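Local coordinates for protein putative thioesterase (Escherichia coli, PDB 5UGZ) that acts as an intermediate-releasing type II thioesterase in the colibactin NRPS/PKS pathway, probably hydrolysing thioester-bound intermediates from the assembly line, at residues Cys28-Ala36 against Phe171-Tyr179; Ile102-Asp113 against Tyr185-Leu194. One frame throughout, in Å; residues are numbered along the deposited sequence.

Contact 1 (Cys28-Ala36 against Phe171-Tyr179); sequences CLPYSGGSA and FTPIIKNDY
Phe171 opens the contact by turning a ring edge to the type II beta turn from Tyr31 to Gly34. Its CG stands anti to the backbone N (chi1 172°), and CE1 comes within 3.5 Å of Gly33 O, near the ring plane. Ile174 adds a looser methyl contact with the same carbonyl. At Ile175 the backbones come closest: Gly33 CA lies 3.8 Å from Ile175 CA. A side chain on Gly33 would run into Ile175 CB, and its positive phi also suits glycine. Ile175 CD1 lies 3.8 Å from Ser32 O. One turn on, Asp178 supplies the polar link. Its OD2 accepts a hydrogen bond from Gly33 N at 2.8 Å, on the anti side of the carboxylate. The same carboxylate oxygen forms a salt bridge with Arg60, which also bonds Gly34 O. Asp178 CB packs against Ser32 CB at 3.7 Å. Tyr179 closes the row with CE1 near Ser32 CB. The turn follows strand 24-29 of the alpha/beta-hydrolase sheet, and helix 165-183 lies against it. Asp178 therefore holds the turn by a backbone N-H and by a shared arginine, and its negative charge is probably stabilised by both.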
loop_
_atom_site.group_PDB
_atom_site.type_symbol
_atom_site.label_atom_id
_atom_site.label_comp_id
_atom_site.label_asym_id
_atom_site.label_seq_id
_atom_site.Cartn_x
_atom_site.Cartn_y
_atom_site.Cartn_z
ATOM N N CYS A 28 1.196 -3.969 7.041
ATOM C CA CYS A 28 1.347 -3.930 5.595
ATOM C C CYS A 28 -0.010 -4.003 4.915
ATOM O O CYS A 28 -0.846 -4.841 5.269
ATOM C CB CYS A 28 2.245 -5.065 5.107
ATOM S SG CYS A 28 3.918 -4.942 5.775
ATOM N N LEU A 29 -0.215 -3.127 3.918
ATOM C CA LEU A 29 -1.447 -3.095 3.143
ATOM C C LEU A 29 -1.169 -3.499 1.702
ATOM O O LEU A 29 -0.188 -3.031 1.112
ATOM C CB LEU A 29 -2.089 -1.690 3.187
ATOM C CG LEU A 29 -2.711 -1.323 4.541
ATOM C CD1 LEU A 29 -1.646 -1.175 5.603
ATOM C CD2 LEU A 29 -3.526 -0.041 4.454
ATOM N N PRO A 30 -1.999 -4.347 1.102
ATOM C CA PRO A 30 -1.715 -4.848 -0.244
ATOM C C PRO A 30 -2.154 -3.886 -1.346
ATOM O O PRO A 30 -2.869 -2.908 -1.133
ATOM C CB PRO A 30 -2.517 -6.156 -0.292
ATOM C CG PRO A 30 -3.666 -5.919 0.619
ATOM C CD PRO A 30 -3.203 -4.960 1.689
ATOM N N TYR A 31 -1.703 -4.188 -2.557
ATOM C CA TYR A 31 -2.098 -3.415 -3.726
ATOM C C TYR A 31 -3.494 -3.826 -4.206
ATOM O O TYR A 31 -4.155 -4.684 -3.617
ATOM C CB TYR A 31 -1.075 -3.591 -4.835
ATOM C CG TYR A 31 -0.611 -5.009 -4.981
ATOM C CD1 TYR A 31 -1.525 -6.041 -5.246
ATOM C CD2 TYR A 31 0.732 -5.332 -4.868
ATOM C CE1 TYR A 31 -1.109 -7.348 -5.377
ATOM C CE2 TYR A 31 1.156 -6.635 -5.007
ATOM C CZ TYR A 31 0.227 -7.634 -5.260
ATOM O OH TYR A 31 0.643 -8.926 -5.384
ATOM N N SER A 32 -3.947 -3.220 -5.304
ATOM C CA SER A 32 -5.298 -3.462 -5.817
ATOM C C SER A 32 -5.483 -4.912 -6.254
ATOM O O SER A 32 -4.651 -5.461 -6.985
ATOM C CB SER A 32 -5.602 -2.529 -6.989
ATOM O OG SER A 32 -5.634 -1.173 -6.577
ATOM N N GLY A 33 -6.596 -5.523 -5.827
ATOM C CA GLY A 33 -6.839 -6.936 -6.044
ATOM C C GLY A 33 -6.079 -7.869 -5.120
ATOM O O GLY A 33 -6.366 -9.078 -5.107
ATOM N N GLY A 34 -5.116 -7.348 -4.340
ATOM C CA GLY A 34 -4.268 -8.187 -3.521
ATOM C C GLY A 34 -4.850 -8.493 -2.150
ATOM O O GLY A 34 -5.854 -7.916 -1.712
ATOM N N SER A 35 -4.175 -9.411 -1.460
ATOM C CA SER A 35 -4.542 -9.840 -0.119
ATOM C C SER A 35 -3.321 -9.763 0.783
ATOM O O SER A 35 -2.192 -9.577 0.320
ATOM C CB SER A 35 -5.134 -11.265 -0.125
ATOM O OG SER A 35 -4.134 -12.246 -0.309
ATOM N N ALA A 36 -3.566 -9.894 2.095
ATOM C CA ALA A 36 -2.481 -9.881 3.076
ATOM C C ALA A 36 -1.426 -10.943 2.786
ATOM O O ALA A 36 -0.268 -10.793 3.193
ATOM C CB ALA A 36 -3.048 -10.087 4.486
ATOM N N PHE A 171 -11.979 -13.481 -9.470
ATOM C CA PHE A 171 -11.030 -12.428 -9.131
ATOM C C PHE A 171 -11.466 -11.060 -9.639
ATOM O O PHE A 171 -11.172 -10.043 -9.007
ATOM C CB PHE A 171 -9.664 -12.805 -9.701
ATOM C CG PHE A 171 -8.628 -11.731 -9.609
ATOM C CD1 PHE A 171 -8.144 -11.311 -8.382
ATOM C CD2 PHE A 171 -8.086 -11.183 -10.761
ATOM C CE1 PHE A 171 -7.157 -10.331 -8.302
ATOM C CE2 PHE A 171 -7.106 -10.211 -10.690
ATOM C CZ PHE A 171 -6.643 -9.782 -9.461
ATOM N N THR A 172 -12.169 -11.005 -10.759
ATOM C CA THR A 172 -12.441 -9.715 -11.388
ATOM C C THR A 172 -13.191 -8.745 -10.484
ATOM O O THR A 172 -12.753 -7.586 -10.365
ATOM C CB THR A 172 -13.169 -9.965 -12.708
ATOM O OG1 THR A 172 -12.211 -10.439 -13.659
ATOM C CG2 THR A 172 -13.807 -8.676 -13.221
ATOM N N PRO A 173 -14.295 -9.122 -9.832
ATOM C CA PRO A 173 -14.989 -8.159 -8.958
ATOM C C PRO A 173 -14.090 -7.549 -7.898
ATOM O O PRO A 173 -14.268 -6.382 -7.541
ATOM C CB PRO A 173 -16.101 -9.001 -8.321
ATOM C CG PRO A 173 -16.272 -10.157 -9.212
ATOM C CD PRO A 173 -14.949 -10.438 -9.842
ATOM N N ILE A 174 -13.127 -8.311 -7.380
ATOM C CA ILE A 174 -12.295 -7.824 -6.285
ATOM C C ILE A 174 -11.361 -6.716 -6.764
ATOM O O ILE A 174 -11.340 -5.624 -6.194
ATOM C CB ILE A 174 -11.528 -8.994 -5.646
ATOM C CG1 ILE A 174 -12.520 -9.959 -4.973
ATOM C CG2 ILE A 174 -10.515 -8.484 -4.654
ATOM C CD1 ILE A 174 -11.996 -11.381 -4.881
ATOM N N ILE A 175 -10.597 -6.972 -7.834
ATOM C CA ILE A 175 -9.662 -5.974 -8.359
ATOM C C ILE A 175 -10.399 -4.763 -8.936
ATOM O O ILE A 175 -9.902 -3.633 -8.856
ATOM C CB ILE A 175 -8.703 -6.625 -9.392
ATOM C CG1 ILE A 175 -7.743 -5.583 -9.996
ATOM C CG2 ILE A 175 -9.460 -7.373 -10.474
ATOM C CD1 ILE A 175 -6.360 -6.134 -10.351
ATOM N N LYS A 176 -11.593 -4.967 -9.506
ATOM C CA LYS A 176 -12.371 -3.850 -10.040
ATOM C C LYS A 176 -12.859 -2.938 -8.926
ATOM O O LYS A 176 -12.877 -1.709 -9.080
ATOM C CB LYS A 176 -13.554 -4.375 -10.849
ATOM C CG LYS A 176 -14.101 -3.393 -11.853
ATOM C CD LYS A 176 -15.206 -4.045 -12.651
ATOM C CE LYS A 176 -15.553 -3.253 -13.895
ATOM N NZ LYS A 176 -16.773 -3.824 -14.523
ATOM N N ASN A 177 -13.265 -3.528 -7.800
ATOM C CA ASN A 177 -13.635 -2.739 -6.632
ATOM C C ASN A 177 -12.473 -1.885 -6.147
ATOM O O ASN A 177 -12.661 -0.706 -5.820
ATOM C CB ASN A 177 -14.108 -3.649 -5.501
ATOM C CG ASN A 177 -14.548 -2.859 -4.277
ATOM O OD1 ASN A 177 -13.734 -2.489 -3.427
ATOM N ND2 ASN A 177 -15.831 -2.567 -4.203
ATOM N N ASP A 178 -11.273 -2.475 -6.057
ATOM C CA ASP A 178 -10.115 -1.720 -5.587
ATOM C C ASP A 178 -9.740 -0.602 -6.548
ATOM O O ASP A 178 -9.233 0.437 -6.115
ATOM C CB ASP A 178 -8.922 -2.647 -5.367
ATOM C CG ASP A 178 -9.064 -3.458 -4.105
ATOM O OD1 ASP A 178 -10.019 -3.182 -3.350
ATOM O OD2 ASP A 178 -8.234 -4.355 -3.861
ATOM N N TYR A 179 -9.949 -0.799 -7.847
ATOM C CA TYR A 179 -9.779 0.318 -8.767
ATOM C C TYR A 179 -10.830 1.390 -8.522
ATOM O O TYR A 179 -10.517 2.583 -8.544
ATOM C CB TYR A 179 -9.825 -0.176 -10.203
ATOM C CG TYR A 179 -8.461 -0.585 -10.690
ATOM C CD1 TYR A 179 -7.920 -1.821 -10.364
ATOM C CD2 TYR A 179 -7.699 0.280 -11.457
ATOM C CE1 TYR A 179 -6.666 -2.189 -10.801
ATOM C CE2 TYR A 179 -6.446 -0.081 -11.897
ATOM C CZ TYR A 179 -5.933 -1.311 -11.570
ATOM O OH TYR A 179 -4.684 -1.647 -12.028
HETATM O O HOH W 1 -6.272 -3.433 -1.339
#

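Contact 2 (Ile102-Asp113 against Tyr185-Leu194)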
loop_
_atom_site.group_PDB
_atom_site.type_symbol
_atom_site.label_atom_id
_atom_site.label_comp_id
_atom_site.label_asym_id
_atom_site.label_seq_id
_atom_site.Cartn_x
_atom_site.Cartn_y
_atom_site.Cartn_z
ATOM N N ILE A 102 -1.979 4.647 -0.713
ATOM C CA ILE A 102 -2.991 5.675 -0.451
ATOM C C ILE A 102 -3.752 5.349 0.822
ATOM O O ILE A 102 -4.038 6.227 1.641
ATOM C CB ILE A 102 -3.961 5.802 -1.643
ATOM C CG1 ILE A 102 -3.273 6.406 -2.874
ATOM C CG2 ILE A 102 -5.168 6.630 -1.258
ATOM C CD1 ILE A 102 -2.782 7.839 -2.697
ATOM N N MET A 103 -4.102 4.080 1.000
ATOM C CA MET A 103 -4.778 3.654 2.215
ATOM C C MET A 103 -3.870 3.786 3.428
ATOM O O MET A 103 -4.327 4.193 4.494
ATOM C CB MET A 103 -5.289 2.218 2.055
ATOM C CG MET A 103 -6.398 2.105 1.020
ATOM S SD MET A 103 -7.403 0.596 1.050
ATOM C CE MET A 103 -8.088 0.673 2.692
ATOM N N ALA A 104 -2.584 3.459 3.286
ATOM C CA ALA A 104 -1.641 3.688 4.376
ATOM C C ALA A 104 -1.583 5.162 4.759
ATOM O O ALA A 104 -1.551 5.501 5.949
ATOM C CB ALA A 104 -0.255 3.178 3.997
ATOM N N PHE A 105 -1.565 6.052 3.766
ATOM C CA PHE A 105 -1.534 7.479 4.055
ATOM C C PHE A 105 -2.777 7.917 4.814
ATOM O O PHE A 105 -2.687 8.633 5.815
ATOM C CB PHE A 105 -1.411 8.281 2.762
ATOM C CG PHE A 105 -1.509 9.767 2.976
ATOM C CD1 PHE A 105 -0.416 10.491 3.423
ATOM C CD2 PHE A 105 -2.701 10.435 2.740
ATOM C CE1 PHE A 105 -0.516 11.868 3.628
ATOM C CE2 PHE A 105 -2.812 11.791 2.937
ATOM C CZ PHE A 105 -1.715 12.515 3.382
ATOM N N GLU A 106 -3.950 7.526 4.322
ATOM C CA GLU A 106 -5.209 7.929 4.941
ATOM C C GLU A 106 -5.388 7.278 6.310
ATOM O O GLU A 106 -5.935 7.891 7.231
ATOM C CB GLU A 106 -6.365 7.574 3.998
ATOM C CG GLU A 106 -6.402 8.409 2.700
ATOM C CD GLU A 106 -6.706 9.887 2.961
ATOM O OE1 GLU A 106 -7.397 10.163 3.944
ATOM O OE2 GLU A 106 -6.259 10.773 2.203
ATOM N N LEU A 107 -4.920 6.035 6.451
ATOM C CA LEU A 107 -5.016 5.288 7.702
ATOM C C LEU A 107 -4.156 5.888 8.814
ATOM O O LEU A 107 -4.572 5.898 9.977
ATOM C CB LEU A 107 -4.606 3.836 7.459
ATOM C CG LEU A 107 -4.553 2.959 8.706
ATOM C CD1 LEU A 107 -5.917 2.944 9.399
ATOM C CD2 LEU A 107 -4.099 1.559 8.337
ATOM N N VAL A 108 -2.937 6.347 8.500
ATOM C CA VAL A 108 -2.097 6.924 9.547
ATOM C C VAL A 108 -2.755 8.172 10.115
ATOM O O VAL A 108 -2.825 8.354 11.334
ATOM C CB VAL A 108 -0.657 7.208 9.047
ATOM C CG1 VAL A 108 -0.613 8.236 7.928
ATOM C CG2 VAL A 108 0.218 7.681 10.212
ATOM N N HIS A 109 -3.261 9.045 9.251
ATOM C CA HIS A 109 -3.940 10.230 9.764
ATOM C C HIS A 109 -5.194 9.864 10.547
ATOM O O HIS A 109 -5.521 10.538 11.523
ATOM C CB HIS A 109 -4.255 11.185 8.617
ATOM C CG HIS A 109 -3.050 11.914 8.099
ATOM N ND1 HIS A 109 -2.530 13.027 8.722
ATOM C CD2 HIS A 109 -2.263 11.690 7.019
ATOM C CE1 HIS A 109 -1.479 13.460 8.048
ATOM N NE2 HIS A 109 -1.298 12.667 7.008
ATOM N N TYR A 110 -5.886 8.785 10.157
ATOM C CA TYR A 110 -7.065 8.324 10.888
ATOM C C TYR A 110 -6.673 7.753 12.246
ATOM O O TYR A 110 -7.395 7.925 13.233
ATOM C CB TYR A 110 -7.801 7.283 10.028
ATOM C CG TYR A 110 -9.111 6.698 10.542
ATOM C CD1 TYR A 110 -10.344 7.256 10.186
ATOM C CD2 TYR A 110 -9.119 5.549 11.326
ATOM C CE1 TYR A 110 -11.543 6.704 10.618
ATOM C CE2 TYR A 110 -10.310 4.998 11.764
ATOM C CZ TYR A 110 -11.516 5.590 11.413
ATOM O OH TYR A 110 -12.691 5.038 11.854
ATOM N N ILE A 111 -5.536 7.060 12.311
ATOM C CA ILE A 111 -4.989 6.612 13.587
ATOM C C ILE A 111 -4.679 7.817 14.467
ATOM O O ILE A 111 -5.079 7.881 15.635
ATOM C CB ILE A 111 -3.738 5.739 13.344
ATOM C CG1 ILE A 111 -4.132 4.372 12.761
ATOM C CG2 ILE A 111 -2.871 5.601 14.605
ATOM C CD1 ILE A 111 -2.991 3.617 12.087
ATOM N N LEU A 112 -3.980 8.807 13.902
ATOM C CA LEU A 112 -3.651 10.022 14.644
ATOM C C LEU A 112 -4.910 10.762 15.107
ATOM O O LEU A 112 -4.967 11.231 16.249
ATOM C CB LEU A 112 -2.758 10.928 13.789
ATOM C CG LEU A 112 -1.273 10.537 13.706
ATOM C CD1 LEU A 112 -0.588 11.338 12.631
ATOM C CD2 LEU A 112 -0.587 10.768 15.021
ATOM N N ASP A 113 -5.933 10.869 14.243
ATOM C CA ASP A 113 -7.225 11.434 14.663
ATOM C C ASP A 113 -7.833 10.707 15.857
ATOM O O ASP A 113 -8.677 11.282 16.555
ATOM C CB ASP A 113 -8.258 11.389 13.533
ATOM C CG ASP A 113 -7.900 12.264 12.371
ATOM O OD1 ASP A 113 -7.041 13.158 12.530
ATOM O OD2 ASP A 113 -8.492 12.056 11.293
ATOM N N TYR A 185 -11.171 8.324 -5.434
ATOM C CA TYR A 185 -10.472 8.947 -4.327
ATOM C C TYR A 185 -10.254 10.434 -4.603
ATOM O O TYR A 185 -9.808 10.822 -5.687
ATOM C CB TYR A 185 -9.152 8.218 -4.095
ATOM C CG TYR A 185 -8.250 8.910 -3.119
ATOM C CD1 TYR A 185 -8.590 9.002 -1.781
ATOM C CD2 TYR A 185 -7.058 9.467 -3.530
ATOM C CE1 TYR A 185 -7.771 9.627 -0.885
ATOM C CE2 TYR A 185 -6.235 10.092 -2.647
ATOM C CZ TYR A 185 -6.590 10.174 -1.320
ATOM O OH TYR A 185 -5.772 10.817 -0.420
ATOM N N VAL A 186 -10.573 11.266 -3.617
ATOM C CA VAL A 186 -10.435 12.715 -3.701
ATOM C C VAL A 186 -9.628 13.176 -2.491
ATOM O O VAL A 186 -10.123 13.134 -1.356
ATOM C CB VAL A 186 -11.803 13.412 -3.747
ATOM C CG1 VAL A 186 -11.649 14.924 -3.566
ATOM C CG2 VAL A 186 -12.530 13.073 -5.050
ATOM N N PHE A 187 -8.396 13.629 -2.726
ATOM C CA PHE A 187 -7.550 14.082 -1.630
ATOM C C PHE A 187 -8.158 15.301 -0.939
ATOM O O PHE A 187 -8.590 16.252 -1.598
ATOM C CB PHE A 187 -6.148 14.419 -2.155
ATOM C CG PHE A 187 -5.273 15.129 -1.148
ATOM C CD1 PHE A 187 -4.775 14.459 -0.043
ATOM C CD2 PHE A 187 -4.944 16.465 -1.316
ATOM C CE1 PHE A 187 -3.982 15.099 0.883
ATOM C CE2 PHE A 187 -4.150 17.116 -0.395
ATOM C CZ PHE A 187 -3.665 16.429 0.712
ATOM N N GLN A 188 -8.190 15.284 0.394
ATOM C CA GLN A 188 -8.431 16.508 1.155
ATOM C C GLN A 188 -7.311 16.704 2.160
ATOM O O GLN A 188 -7.025 15.807 2.955
ATOM C CB GLN A 188 -9.776 16.508 1.889
ATOM C CG GLN A 188 -10.148 17.891 2.474
ATOM C CD GLN A 188 -10.868 18.815 1.473
ATOM O OE1 GLN A 188 -11.844 18.421 0.841
ATOM N NE2 GLN A 188 -10.391 20.048 1.348
ATOM N N ALA A 189 -6.702 17.884 2.134
ATOM C CA ALA A 189 -5.630 18.226 3.058
ATOM C C ALA A 189 -5.961 17.867 4.503
ATOM O O ALA A 189 -7.136 17.791 4.887
ATOM C CB ALA A 189 -5.306 19.717 2.943
ATOM N N LYS A 190 -4.918 17.665 5.304
ATOM C CA LYS A 190 -5.021 17.132 6.656
ATOM C C LYS A 190 -4.779 18.216 7.714
ATOM O O LYS A 190 -4.356 19.337 7.421
ATOM C CB LYS A 190 -4.025 15.978 6.838
ATOM C CG LYS A 190 -4.144 14.848 5.805
ATOM C CD LYS A 190 -5.393 14.010 6.017
ATOM C CE LYS A 190 -5.647 13.140 4.816
ATOM N NZ LYS A 190 -7.067 12.716 4.770
ATOM N N ALA A 191 -5.042 17.855 8.968
ATOM C CA ALA A 191 -4.898 18.764 10.094
ATOM C C ALA A 191 -3.505 18.746 10.711
ATOM O O ALA A 191 -3.317 19.309 11.794
ATOM C CB ALA A 191 -5.926 18.426 11.179
ATOM N N ARG A 192 -2.527 18.127 10.058
ATOM C CA ARG A 192 -1.254 17.893 10.719
ATOM C C ARG A 192 -0.266 17.419 9.684
ATOM O O ARG A 192 -0.646 16.760 8.716
ATOM C CB ARG A 192 -1.387 16.834 11.806
ATOM C CG ARG A 192 -1.618 15.497 11.167
ATOM C CD ARG A 192 -1.652 14.420 12.160
ATOM N NE ARG A 192 -2.823 14.508 13.013
ATOM C CZ ARG A 192 -4.043 14.144 12.639
ATOM N NH1 ARG A 192 -4.274 13.707 11.404
ATOM N NH2 ARG A 192 -5.035 14.229 13.501
ATOM N N THR A 193 0.999 17.759 9.898
ATOM C CA THR A 193 2.111 17.232 9.113
ATOM C C THR A 193 2.714 16.060 9.869
ATOM O O THR A 193 3.021 16.180 11.062
ATOM C CB THR A 193 3.196 18.288 8.868
ATOM O OG1 THR A 193 2.642 19.396 8.163
ATOM C CG2 THR A 193 4.296 17.713 8.017
ATOM N N LEU A 194 2.873 14.932 9.177
ATOM C CA LEU A 194 3.582 13.805 9.763
ATOM C C LEU A 194 4.969 14.253 10.211
ATOM O O LEU A 194 5.564 15.175 9.644
ATOM C CB LEU A 194 3.666 12.653 8.752
ATOM C CG LEU A 194 2.280 12.140 8.312
ATOM C CD1 LEU A 194 2.367 11.109 7.214
ATOM C CD2 LEU A 194 1.528 11.579 9.483
HETATM O O HOH W 2 -8.036 12.859 1.924
#
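Residues 102-113 of helix 99-113 lie beside the irregular chain 185-194, with backbones 7.6 Å apart where His109 CA and Lys190 CA come nearest. In this alpha/beta-hydrolase fold, the helix follows the GxSxG pattern, probably the nucleophile elbow, and the loop leads to strand 198-203. Ile102 CG2 sits over the Tyr185 ring face, 3.8 Å from its centroid. Tyr185 OH donates to Glu106 OE2 at 2.7 Å, on the anti side. Lys190 NZ makes a salt bridge with Glu106 OE1, on the syn side. A water links OE2, Lys190 NZ and Gln188 N, so the carboxylate is gripped by three donors. Phe105 packs against Phe187 and the Lys190 chain.

His109 is sandwiched. Lys190 CG lies over one ring face, 3.6 Å from the centroid, and Leu194 CD2 lies over the other. Arg192 comes in at the ring edge: its NH1 donates to His109 ND1 at 3.3 Å, almost in the planes of both groups. A bend at chi3 (68°) turns the guanidinium back so that one face covers Leu112 CB. With an alanine in place of Arg192, Asp113 is likely to lose its salt-bridge mate, His109 ND1 its donor and Leu112 CB the flat group over it. Arg192 NH2 also forms a salt bridge with Asp113 OD1, at a modelled 2.5 Å that is short enough to be doubtful in detail. Leu112 CD1 touches Leu194 CD2 at 3.8 Å.

From the N terminus, strand 24-29 leads into the turn of contact 1. The chain then passes through helix 99-113, which gives the first half of contact 2. Helix 165-183 returns to the turn and closes contact 1 across 134 residues. The following loop reaches helix 99-113 and closes contact 2 across 71. The segments alternate, so the two closures cross rather than nest. Contact 1 ties the turn after strand 24-29 to helix 165-183. Contact 2 ties helix 99-113 to the loop before strand 198-203. Their centres are about 20 Å apart, yet they touch: Leu29 CD2 packs 3.7 Å from Met103 CB, joining strand to helix.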